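Local atomic coordinates of transcriptional regulator (Rhodococcus sp., PDB entry 2O0Y), a protein that probably binds DNA as a transcription factor of the IclR family, pairing a winged helix-turn-helix domain with a C-terminal regulatory domain. Residues L29-L41 against V67-G79. Sequence-based numbering, arbitrary orientation.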
ATOM      1  N   LEU B  29      11.935   9.101  12.758  1.00 23.69           N
ATOM      2  CA  LEU B  29      10.774   8.542  12.053  1.00 23.79           C
ATOM      3  C   LEU B  29       9.476   8.925  12.729  1.00 24.95           C
ATOM      4  O   LEU B  29       8.455   9.141  12.090  1.00 24.34           O
ATOM      5  CB  LEU B  29      10.917   7.027  12.024  1.00 23.93           C
ATOM      6  CG  LEU B  29      12.023   6.453  11.138  1.00 27.23           C
ATOM      7  CD1 LEU B  29      12.189   4.942  11.368  1.00 26.65           C
ATOM      8  CD2 LEU B  29      11.587   6.723   9.669  1.00 30.11           C
ATOM      9  N   GLU B  30       9.503   9.024  14.041  1.00 25.88           N
ATOM     10  CA  GLU B  30       8.288   9.468  14.768  1.00 26.50           C
ATOM     11  C   GLU B  30       7.801  10.847  14.392  1.00 26.59           C
ATOM     12  O   GLU B  30       6.650  11.206  14.659  1.00 26.15           O
ATOM     13  CB  GLU B  30       8.565   9.435  16.267  1.00 28.42           C
ATOM     14  CG  GLU B  30       8.765   8.031  16.789  1.00 33.82           C
ATOM     15  CD  GLU B  30       7.472   7.322  17.073  1.00 43.94           C
ATOM     16  OE1 GLU B  30       6.381   7.948  16.913  1.00 47.38           O
ATOM     17  OE2 GLU B  30       7.531   6.129  17.451  1.00 47.61           O
ATOM     18  N   LEU B  31       8.653  11.663  13.765  1.00 25.20           N
ATOM     19  CA  LEU B  31       8.195  13.019  13.404  1.00 25.39           C
ATOM     20  C   LEU B  31       7.360  12.978  12.101  1.00 25.77           C
ATOM     21  O   LEU B  31       6.749  13.940  11.726  1.00 25.91           O
ATOM     22  CB  LEU B  31       9.425  13.946  13.161  1.00 24.44           C
ATOM     23  CG  LEU B  31      10.180  14.318  14.443  1.00 25.78           C
ATOM     24  CD1 LEU B  31      11.509  15.028  14.057  1.00 23.73           C
ATOM     25  CD2 LEU B  31       9.275  15.197  15.281  1.00 25.26           C
ATOM     26  N   PHE B  32       7.378  11.875  11.377  1.00 26.86           N
ATOM     27  CA  PHE B  32       6.521  11.720  10.191  1.00 25.92           C
ATOM     28  C   PHE B  32       5.176  11.185  10.583  1.00 26.56           C
ATOM     29  O   PHE B  32       5.072  10.082  11.203  1.00 25.98           O
ATOM     30  CB  PHE B  32       7.181  10.769   9.151  1.00 27.14           C
ATOM     31  CG  PHE B  32       8.507  11.313   8.613  1.00 25.93           C
ATOM     32  CD1 PHE B  32       9.648  11.208   9.374  1.00 24.37           C
ATOM     33  CD2 PHE B  32       8.574  11.979   7.370  1.00 25.04           C
ATOM     34  CE1 PHE B  32      10.877  11.735   8.938  1.00 27.52           C
ATOM     35  CE2 PHE B  32       9.789  12.514   6.899  1.00 20.04           C
ATOM     36  CZ  PHE B  32      10.944  12.417   7.642  1.00 25.14           C
ATOM     37  N   ASP B  33       4.119  11.902  10.201  1.00 26.81           N
ATOM     38  CA  ASP B  33       2.805  11.381  10.483  1.00 26.76           C
ATOM     39  C   ASP B  33       1.832  11.889   9.458  1.00 26.33           C
ATOM     40  O   ASP B  33       2.219  12.615   8.560  1.00 24.91           O
ATOM     41  CB  ASP B  33       2.365  11.721  11.922  1.00 28.13           C
ATOM     42  CG  ASP B  33       2.491  13.199  12.255  1.00 30.28           C
ATOM     43  OD1 ASP B  33       2.310  14.031  11.350  1.00 31.94           O
ATOM     44  OD2 ASP B  33       2.743  13.521  13.442  1.00 30.64           O
ATOM     45  N   ALA B  34       0.556  11.573   9.636  1.00 26.25           N
ATOM     46  CA  ALA B  34      -0.404  11.849   8.588  1.00 26.37           C
ATOM     47  C   ALA B  34      -0.481  13.341   8.296  1.00 26.59           C
ATOM     48  O   ALA B  34      -0.613  13.730   7.146  1.00 27.42           O
ATOM     49  CB  ALA B  34      -1.762  11.258   8.936  1.00 27.72           C
ATOM     50  N   ALA B  35      -0.377  14.173   9.335  1.00 27.75           N
ATOM     51  CA  ALA B  35      -0.439  15.627   9.194  1.00 27.29           C
ATOM     52  C   ALA B  35       0.861  16.257   8.700  1.00 27.87           C
ATOM     53  O   ALA B  35       0.852  17.405   8.239  1.00 27.19           O
ATOM     54  CB  ALA B  35      -0.857  16.270  10.506  1.00 27.35           C
ATOM     55  N   HIS B  36       1.965  15.546   8.889  1.00 26.10           N
ATOM     56  CA  HIS B  36       3.298  15.988   8.478  1.00 27.17           C
ATOM     57  C   HIS B  36       3.967  14.852   7.756  1.00 26.69           C
ATOM     58  O   HIS B  36       4.869  14.200   8.312  1.00 28.63           O
ATOM     59  CB  HIS B  36       4.145  16.317   9.704  1.00 27.27           C
ATOM     60  CG  HIS B  36       3.469  17.278  10.629  1.00 26.68           C
ATOM     61  ND1 HIS B  36       2.750  16.864  11.733  1.00 30.41           N
ATOM     62  CD2 HIS B  36       3.351  18.626  10.587  1.00 28.99           C
ATOM     63  CE1 HIS B  36       2.246  17.927  12.356  1.00 27.64           C
ATOM     64  NE2 HIS B  36       2.588  19.007  11.675  1.00 27.09           N
ATOM     65  N   PRO B  37       3.507  14.568   6.536  1.00 26.58           N
ATOM     66  CA  PRO B  37       4.049  13.444   5.753  1.00 25.80           C
ATOM     67  C   PRO B  37       5.492  13.688   5.248  1.00 26.32           C
ATOM     68  O   PRO B  37       6.212  12.702   4.936  1.00 26.39           O
ATOM     69  CB  PRO B  37       3.053  13.308   4.589  1.00 25.84           C
ATOM     70  CG  PRO B  37       2.468  14.693   4.447  1.00 28.39           C
ATOM     71  CD  PRO B  37       2.388  15.241   5.845  1.00 27.04           C
ATOM     72  N   THR B  38       5.929  14.961   5.178  1.00 25.20           N
ATOM     73  CA  THR B  38       7.319  15.265   4.810  1.00 24.53           C
ATOM     74  C   THR B  38       7.868  16.216   5.842  1.00 24.54           C
ATOM     75  O   THR B  38       7.098  16.946   6.468  1.00 22.39           O
ATOM     76  CB  THR B  38       7.451  15.921   3.406  1.00 24.75           C
ATOM     77  OG1 THR B  38       6.893  17.229   3.475  1.00 25.67           O
ATOM     78  CG2 THR B  38       6.652  15.130   2.322  1.00 25.81           C
ATOM     79  N   ARG B  39       9.195  16.208   6.044  1.00 24.63           N
ATOM     80  CA  ARG B  39       9.875  17.107   7.013  1.00 24.35           C
ATOM     81  C   ARG B  39      11.149  17.561   6.373  1.00 25.28           C
ATOM     82  O   ARG B  39      11.816  16.736   5.707  1.00 27.23           O
ATOM     83  CB  ARG B  39      10.271  16.294   8.253  1.00 23.04           C
ATOM     84  CG  ARG B  39       9.056  15.814   9.083  1.00 25.04           C
ATOM     85  CD  ARG B  39       8.314  17.010   9.714  1.00 27.42           C
ATOM     86  NE  ARG B  39       7.419  16.557  10.777  1.00 22.85           N
ATOM     87  CZ  ARG B  39       6.850  17.312  11.680  1.00 27.97           C
ATOM     88  NH1 ARG B  39       6.980  18.646  11.646  1.00 24.22           N
ATOM     89  NH2 ARG B  39       6.078  16.721  12.604  1.00 26.99           N
ATOM     90  N   SER B  40      11.516  18.825   6.587  1.00 26.88           N
ATOM     91  CA  SER B  40      12.789  19.375   6.137  1.00 25.54           C
ATOM     92  C   SER B  40      13.823  19.027   7.179  1.00 25.95           C
ATOM     93  O   SER B  40      13.505  18.671   8.322  1.00 24.26           O
ATOM     94  CB  SER B  40      12.700  20.877   6.083  1.00 26.99           C
ATOM     95  OG  SER B  40      12.492  21.356   7.412  1.00 26.13           O
ATOM     96  N   LEU B  41      15.079  19.195   6.835  1.00 23.86           N
ATOM     97  CA  LEU B  41      16.130  18.913   7.794  1.00 24.79           C
ATOM     98  C   LEU B  41      15.954  19.785   9.073  1.00 25.12           C
ATOM     99  O   LEU B  41      16.134  19.303  10.196  1.00 25.28           O
ATOM    100  CB  LEU B  41      17.515  19.184   7.109  1.00 24.38           C
ATOM    101  CG  LEU B  41      18.778  19.159   7.982  1.00 27.29           C
ATOM    102  CD1 LEU B  41      18.976  17.729   8.543  1.00 29.33           C
ATOM    103  CD2 LEU B  41      19.985  19.627   7.145  1.00 26.65           C
ATOM    104  N   VAL B  67      14.922   4.440   3.412  1.00 23.95           N
ATOM    105  CA  VAL B  67      13.995   4.614   4.566  1.00 22.63           C
ATOM    106  C   VAL B  67      13.443   6.004   4.444  1.00 24.22           C
ATOM    107  O   VAL B  67      12.315   6.235   4.826  1.00 23.72           O
ATOM    108  CB  VAL B  67      14.768   4.367   5.940  1.00 25.61           C
ATOM    109  CG1 VAL B  67      14.151   5.090   7.193  1.00 22.66           C
ATOM    110  CG2 VAL B  67      14.984   2.860   6.201  1.00 23.51           C
ATOM    111  N   LEU B  68      14.259   6.961   3.960  1.00 23.43           N
ATOM    112  CA  LEU B  68      13.748   8.290   3.690  1.00 24.06           C
ATOM    113  C   LEU B  68      14.088   8.598   2.255  1.00 25.51           C
ATOM    114  O   LEU B  68      14.961   7.929   1.696  1.00 24.98           O
ATOM    115  CB  LEU B  68      14.423   9.334   4.560  1.00 23.86           C
ATOM    116  CG  LEU B  68      14.143   9.293   6.046  1.00 23.87           C
ATOM    117  CD1 LEU B  68      14.923  10.494   6.686  1.00 24.26           C
ATOM    118  CD2 LEU B  68      12.648   9.449   6.397  1.00 23.27           C
ATOM    119  N   THR B  69      13.373   9.539   1.642  1.00 24.99           N
ATOM    120  CA  THR B  69      13.712  10.048   0.299  1.00 27.62           C
ATOM    121  C   THR B  69      13.798  11.554   0.313  1.00 28.67           C
ATOM    122  O   THR B  69      12.929  12.184   0.897  1.00 28.85           O
ATOM    123  CB  THR B  69      12.563   9.734  -0.636  1.00 27.19           C
ATOM    124  OG1 THR B  69      12.505   8.338  -0.711  1.00 27.35           O
ATOM    125  CG2 THR B  69      12.804  10.236  -2.003  1.00 26.98           C
ATOM    126  N   SER B  70      14.849  12.114  -0.289  1.00 28.90           N
ATOM    127  CA  SER B  70      15.082  13.551  -0.337  1.00 31.32           C
ATOM    128  C   SER B  70      14.238  14.067  -1.470  1.00 32.72           C
ATOM    129  O   SER B  70      14.403  13.580  -2.589  1.00 32.88           O
ATOM    130  CB  SER B  70      16.564  13.788  -0.746  1.00 31.50           C
ATOM    131  OG  SER B  70      16.924  15.140  -0.588  1.00 35.31           O
ATOM    132  N   ARG B  71      13.362  15.045  -1.242  1.00 33.16           N
ATOM    133  CA  ARG B  71      12.538  15.579  -2.335  1.00 35.28           C
ATOM    134  C   ARG B  71      13.077  16.914  -2.895  1.00 36.30           C
ATOM    135  O   ARG B  71      13.907  17.574  -2.276  1.00 36.83           O
ATOM    136  CB  ARG B  71      11.119  15.785  -1.879  1.00 34.82           C
ATOM    137  CG  ARG B  71      10.470  14.528  -1.302  1.00 36.73           C
ATOM    138  CD  ARG B  71       9.389  14.929  -0.368  1.00 41.28           C
ATOM    139  NE  ARG B  71       8.495  15.921  -0.963  1.00 47.70           N
ATOM    140  CZ  ARG B  71       7.321  15.642  -1.528  1.00 51.67           C
ATOM    141  NH1 ARG B  71       6.878  14.378  -1.596  1.00 52.57           N
ATOM    142  NH2 ARG B  71       6.589  16.633  -2.026  1.00 51.70           N
ATOM    143  N   ALA B  72      12.565  17.332  -4.038  1.00 37.92           N
ATOM    144  CA  ALA B  72      13.097  18.511  -4.725  1.00 38.79           C
ATOM    145  C   ALA B  72      12.887  19.793  -3.906  1.00 39.58           C
ATOM    146  O   ALA B  72      13.775  20.647  -3.862  1.00 40.01           O
ATOM    147  CB  ALA B  72      12.469  18.635  -6.096  1.00 39.38           C
ATOM    148  N   ASP B  73      11.716  19.909  -3.265  1.00 39.52           N
ATOM    149  CA  ASP B  73      11.397  21.012  -2.351  1.00 40.44           C
ATOM    150  C   ASP B  73      12.213  20.997  -1.063  1.00 40.71           C
ATOM    151  O   ASP B  73      11.813  21.626  -0.100  1.00 41.10           O
ATOM    152  CB  ASP B  73       9.893  21.025  -1.976  1.00 40.33           C
ATOM    153  CG  ASP B  73       9.426  19.745  -1.243  1.00 42.40           C
ATOM    154  OD1 ASP B  73      10.234  19.053  -0.575  1.00 40.26           O
ATOM    155  OD2 ASP B  73       8.216  19.431  -1.325  1.00 43.50           O
ATOM    156  N   GLY B  74      13.333  20.267  -1.038  1.00 41.32           N
ATOM    157  CA  GLY B  74      14.246  20.243   0.124  1.00 39.65           C
ATOM    158  C   GLY B  74      13.840  19.336   1.291  1.00 39.02           C
ATOM    159  O   GLY B  74      14.651  19.075   2.218  1.00 39.54           O
ATOM    160  N   SER B  75      12.585  18.883   1.286  1.00 36.31           N
ATOM    161  CA  SER B  75      12.082  18.085   2.354  1.00 33.05           C
ATOM    162  C   SER B  75      12.339  16.586   2.117  1.00 30.85           C
ATOM    163  O   SER B  75      12.810  16.182   1.040  1.00 28.69           O
ATOM    164  CB  SER B  75      10.609  18.434   2.635  1.00 33.67           C
ATOM    165  OG  SER B  75       9.721  17.815   1.731  1.00 35.56           O
ATOM    166  N   TYR B  76      12.020  15.769   3.129  1.00 27.31           N
ATOM    167  CA  TYR B  76      12.158  14.330   3.075  1.00 25.78           C
ATOM    168  C   TYR B  76      10.802  13.734   3.293  1.00 25.78           C
ATOM    169  O   TYR B  76      10.050  14.264   4.142  1.00 23.19           O
ATOM    170  CB  TYR B  76      13.084  13.837   4.210  1.00 26.44           C
ATOM    171  CG  TYR B  76      14.484  14.357   4.038  1.00 27.35           C
ATOM    172  CD1 TYR B  76      14.877  15.549   4.617  1.00 27.90           C
ATOM    173  CD2 TYR B  76      15.395  13.688   3.242  1.00 28.30           C
ATOM    174  CE1 TYR B  76      16.181  16.055   4.412  1.00 27.61           C
ATOM    175  CE2 TYR B  76      16.679  14.175   3.042  1.00 29.03           C
ATOM    176  CZ  TYR B  76      17.066  15.347   3.654  1.00 29.46           C
ATOM    177  OH  TYR B  76      18.361  15.826   3.443  1.00 32.60           O
ATOM    178  N   SER B  77      10.489  12.626   2.594  1.00 23.08           N
ATOM    179  CA  SER B  77       9.343  11.807   2.967  1.00 22.65           C
ATOM    180  C   SER B  77       9.888  10.470   3.443  1.00 23.43           C
ATOM    181  O   SER B  77      11.107  10.216   3.303  1.00 25.38           O
ATOM    182  CB  SER B  77       8.421  11.518   1.759  1.00 23.22           C
ATOM    183  OG  SER B  77       9.136  10.794   0.806  1.00 25.00           O
ATOM    184  N   LEU B  78       9.001   9.579   3.871  1.00 22.78           N
ATOM    185  CA  LEU B  78       9.379   8.187   4.150  1.00 20.31           C
ATOM    186  C   LEU B  78       9.682   7.643   2.768  1.00 20.52           C
ATOM    187  O   LEU B  78       9.007   8.021   1.794  1.00 21.89           O
ATOM    188  CB  LEU B  78       8.197   7.425   4.786  1.00 21.09           C
ATOM    189  CG  LEU B  78       7.816   7.863   6.225  1.00 21.77           C
ATOM    190  CD1 LEU B  78       6.797   6.871   6.815  1.00 22.33           C
ATOM    191  CD2 LEU B  78       9.069   7.819   7.124  1.00 20.91           C
ATOM    192  N   GLY B  79      10.653   6.751   2.671  1.00 17.37           N
ATOM    193  CA  GLY B  79      11.097   6.325   1.323  1.00 15.65           C
ATOM    194  C   GLY B  79      10.625   4.929   0.987  1.00 14.76           C
ATOM    195  O   GLY B  79       9.924   4.287   1.761  1.00 14.44           O
TER
HETATM  196  O   HOH W   1       6.010  10.174   4.124  1.00 15.59           O
HETATM  197  O   HOH W   2      15.712  20.114   4.374  1.00 27.05           O
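Phe32, from 29-41, lays its ring against 67-79 with Leu78 CD2 over one face, 4.2 Å from the centroid and 25° off the normal, a CH-pi contact in which the two side chains run past each other in opposite directions. Arg39 CG covers the opposite face toward the rim. Leu68 CD2 comes in obliquely on Phe32 CZ at 3.6 Å, while the carbonyl oxygen of Tyr76 sits in the ring plane, 3.3 Å from Phe32 CE2. With CG anti to its carbonyl carbon (chi1 -63°), Phe32 brings the ring up to Leu78 and Leu68. An alanine here would probably open a gap between those leucines and strip Arg39 CG of the ring face it packs on. Leu29 CD2 extends the apolar patch, meeting Leu78 CD2 at 3.7 Å and Val67 CG1.

Strand 38-40 joins the hairpin 68-78 through a hydrogen-bonded antiparallel pair: Arg39 N gives to Tyr76 O (2.9 Å), and Tyr76 N to Arg39 O (2.8 Å). Arg39 O also lies in plane at the edge of the Tyr76 ring, whose CE1 meets Leu41 CB. The Arg39 guanidinium grips Leu31 O side-on with NE and NH2, and its NH1 forms a salt bridge with Glu43. At the start of strand 38-40, Thr38 CG2 rests over one face of the Arg71 guanidinium.

This is the three-stranded sheet of a winged helix-turn-helix, the hairpin forming the wing. Phe32, Leu29, Leu68, Leu78 and Val67 pack its base apolarly, while the Arg39-Tyr76 backbone bonds fix its register.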